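Local coordinates for MHC class I antigen (Anolis carolinensis, PDB 7CPO), which probably presents short peptides to T cells as the heavy chain of a reptilian class I histocompatibility complex with beta2-microglobulin, at residues Val189-Arg193 against Val272-Trp276. Numbering follows the deposited sequence.
Sequences VKVTR and VDVAW
Val191 CG2 overlaps Val274 CG1 at 3.6 Å and lies 3.5 Å from Val274 O. Two residues earlier, Val189 CG1 is 3.7 Å from Val274 CG2 and Val189 CG2 4.2 Å from Val272 CG2. Val189, Val191 and Val274 have extended backbones (phi near -110°, psi near 125°) and chi1 t; Val272 is m. The axes of 189-193 and 272-274 approach to 8.2 Å and cross at -21°, nearly parallel, without hydrogen bonds. They are edge strands of the two facing sheets of the C1-set immunoglobulin sandwich, its first and last: 189-193 pairs with strand 201-210, 272-274 with strand 259-264. Beta-branched valine suits extended backbone and fills the gap between sheets, whereas Lys190 and Asp273 point away. Past Val274 the chain closes in, so that Val191 CA and Trp276 CA are 5.3 Å apart. Trp276 (chi1 t, chi2 73°) offers a broad ring face to Arg193 CB, a CH-pi contact 3.7 Å from the five-membered ring centroid. Arginine's aliphatic stem (chi1, chi2 t) can pack there while its guanidinium forms salt bridges with Asp196 and Glu201.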
ATOM      1  N   VAL A 189      13.111  16.773   8.839  1.00 24.11           N
ATOM      2  CA  VAL A 189      12.026  17.686   9.203  1.00 24.85           C
ATOM      3  C   VAL A 189      12.375  19.101   8.764  1.00 31.71           C
ATOM      4  O   VAL A 189      13.403  19.653   9.175  1.00 33.25           O
ATOM      5  CB  VAL A 189      11.760  17.675  10.716  1.00 32.80           C
ATOM      6  CG1 VAL A 189      10.494  18.483  11.037  1.00 28.71           C
ATOM      7  CG2 VAL A 189      11.678  16.252  11.239  1.00 33.80           C
ATOM      8  N   LYS A 190      11.498  19.707   7.978  1.00 33.80           N
ATOM      9  CA  LYS A 190      11.709  21.053   7.469  1.00 32.99           C
ATOM     10  C   LYS A 190      10.426  21.850   7.651  1.00 29.59           C
ATOM     11  O   LYS A 190       9.351  21.400   7.252  1.00 29.64           O
ATOM     12  CB  LYS A 190      12.132  21.002   5.990  1.00 31.61           C
ATOM     13  CG  LYS A 190      12.156  22.330   5.273  1.00 30.84           C
ATOM     14  CD  LYS A 190      13.553  22.589   4.763  1.00 39.93           C
ATOM     15  CE  LYS A 190      13.635  23.820   3.879  1.00 36.17           C
ATOM     16  NZ  LYS A 190      12.946  23.589   2.601  1.00 40.88           N
ATOM     17  N   VAL A 191      10.526  23.018   8.267  1.00 29.11           N
ATOM     18  CA  VAL A 191       9.377  23.898   8.469  1.00 31.53           C
ATOM     19  C   VAL A 191       9.459  25.037   7.468  1.00 28.18           C
ATOM     20  O   VAL A 191      10.473  25.738   7.399  1.00 36.12           O
ATOM     21  CB  VAL A 191       9.315  24.456   9.905  1.00 33.98           C
ATOM     22  CG1 VAL A 191       8.045  25.274  10.083  1.00 26.03           C
ATOM     23  CG2 VAL A 191       9.377  23.346  10.936  1.00 27.09           C
ATOM     24  N   THR A 192       8.393  25.235   6.706  1.00 24.05           N
ATOM     25  CA  THR A 192       8.256  26.403   5.862  1.00 24.26           C
ATOM     26  C   THR A 192       7.047  27.239   6.299  1.00 41.06           C
ATOM     27  O   THR A 192       6.253  26.844   7.160  1.00 39.46           O
ATOM     28  CB  THR A 192       8.137  25.989   4.393  1.00 33.33           C
ATOM     29  OG1 THR A 192       7.059  25.058   4.253  1.00 40.44           O
ATOM     30  CG2 THR A 192       9.447  25.356   3.903  1.00 19.06           C
ATOM     31  N   ARG A 193       6.921  28.415   5.682  1.00 44.08           N
ATOM     32  CA  ARG A 193       5.935  29.429   6.035  1.00 38.74           C
ATOM     33  C   ARG A 193       5.383  29.992   4.737  1.00 29.54           C
ATOM     34  O   ARG A 193       6.166  30.385   3.871  1.00 29.20           O
ATOM     35  CB  ARG A 193       6.596  30.530   6.875  1.00 38.88           C
ATOM     36  CG  ARG A 193       5.727  31.724   7.179  1.00 43.30           C
ATOM     37  CD  ARG A 193       6.597  32.877   7.659  1.00 39.77           C
ATOM     38  NE  ARG A 193       7.326  33.477   6.551  1.00 44.77           N
ATOM     39  CZ  ARG A 193       6.811  34.382   5.726  1.00 43.53           C
ATOM     40  NH1 ARG A 193       5.566  34.807   5.896  1.00 50.24           N
ATOM     41  NH2 ARG A 193       7.547  34.871   4.736  1.00 47.48           N
ATOM     42  N   VAL A 272      12.261  15.585  18.281  1.00 28.26           N
ATOM     43  CA  VAL A 272      12.697  16.888  17.786  1.00 35.55           C
ATOM     44  C   VAL A 272      11.513  17.849  17.787  1.00 41.47           C
ATOM     45  O   VAL A 272      10.353  17.447  17.631  1.00 34.72           O
ATOM     46  CB  VAL A 272      13.328  16.819  16.377  1.00 35.02           C
ATOM     47  CG1 VAL A 272      14.497  15.851  16.355  1.00 25.53           C
ATOM     48  CG2 VAL A 272      12.293  16.430  15.340  1.00 30.93           C
ATOM     49  N   ASP A 273      11.821  19.135  17.978  1.00 33.52           N
ATOM     50  CA  ASP A 273      10.844  20.219  17.928  1.00 27.78           C
ATOM     51  C   ASP A 273      11.413  21.292  17.012  1.00 34.66           C
ATOM     52  O   ASP A 273      12.400  21.950  17.363  1.00 27.38           O
ATOM     53  CB  ASP A 273      10.566  20.795  19.316  1.00 33.70           C
ATOM     54  CG  ASP A 273      10.014  19.780  20.274  1.00 38.11           C
ATOM     55  OD1 ASP A 273       8.778  19.745  20.452  1.00 40.93           O
ATOM     56  OD2 ASP A 273      10.819  19.011  20.841  1.00 48.79           O
ATOM     57  N   VAL A 274      10.788  21.485  15.855  1.00 28.67           N
ATOM     58  CA  VAL A 274      11.308  22.363  14.814  1.00 38.65           C
ATOM     59  C   VAL A 274      10.358  23.543  14.630  1.00 31.68           C
ATOM     60  O   VAL A 274       9.149  23.356  14.441  1.00 27.45           O
ATOM     61  CB  VAL A 274      11.524  21.590  13.500  1.00 34.16           C
ATOM     62  CG1 VAL A 274      12.425  22.359  12.562  1.00 21.22           C
ATOM     63  CG2 VAL A 274      12.145  20.243  13.804  1.00 34.26           C
ATOM     64  N   ALA A 275      10.909  24.753  14.694  1.00 38.64           N
ATOM     65  CA  ALA A 275      10.195  26.001  14.446  1.00 35.43           C
ATOM     66  C   ALA A 275      10.601  26.578  13.099  1.00 29.51           C
ATOM     67  O   ALA A 275      11.552  26.125  12.458  1.00 42.11           O
ATOM     68  CB  ALA A 275      10.474  27.024  15.550  1.00 35.99           C
ATOM     69  N   TRP A 276       9.877  27.601  12.669  1.00 29.41           N
ATOM     70  CA  TRP A 276      10.230  28.260  11.413  1.00 37.01           C
ATOM     71  C   TRP A 276      11.591  28.970  11.508  1.00 43.57           C
ATOM     72  O   TRP A 276      11.999  29.490  12.556  1.00 35.14           O
ATOM     73  CB  TRP A 276       9.151  29.251  10.995  1.00 23.40           C
ATOM     74  CG  TRP A 276       9.501  29.987   9.754  1.00 38.09           C
ATOM     75  CD1 TRP A 276       9.506  29.495   8.478  1.00 36.30           C
ATOM     76  CD2 TRP A 276       9.918  31.352   9.659  1.00 49.16           C
ATOM     77  NE1 TRP A 276       9.890  30.473   7.593  1.00 33.77           N
ATOM     78  CE2 TRP A 276      10.151  31.624   8.291  1.00 45.60           C
ATOM     79  CE3 TRP A 276      10.122  32.372  10.598  1.00 43.97           C
ATOM     80  CZ2 TRP A 276      10.571  32.875   7.840  1.00 40.86           C
ATOM     81  CZ3 TRP A 276      10.543  33.612  10.148  1.00 37.51           C
ATOM     82  CH2 TRP A 276      10.759  33.853   8.782  1.00 41.11           C
ATOM     83  OXT TRP A 276      12.338  29.016  10.521  1.00 48.30           O
TER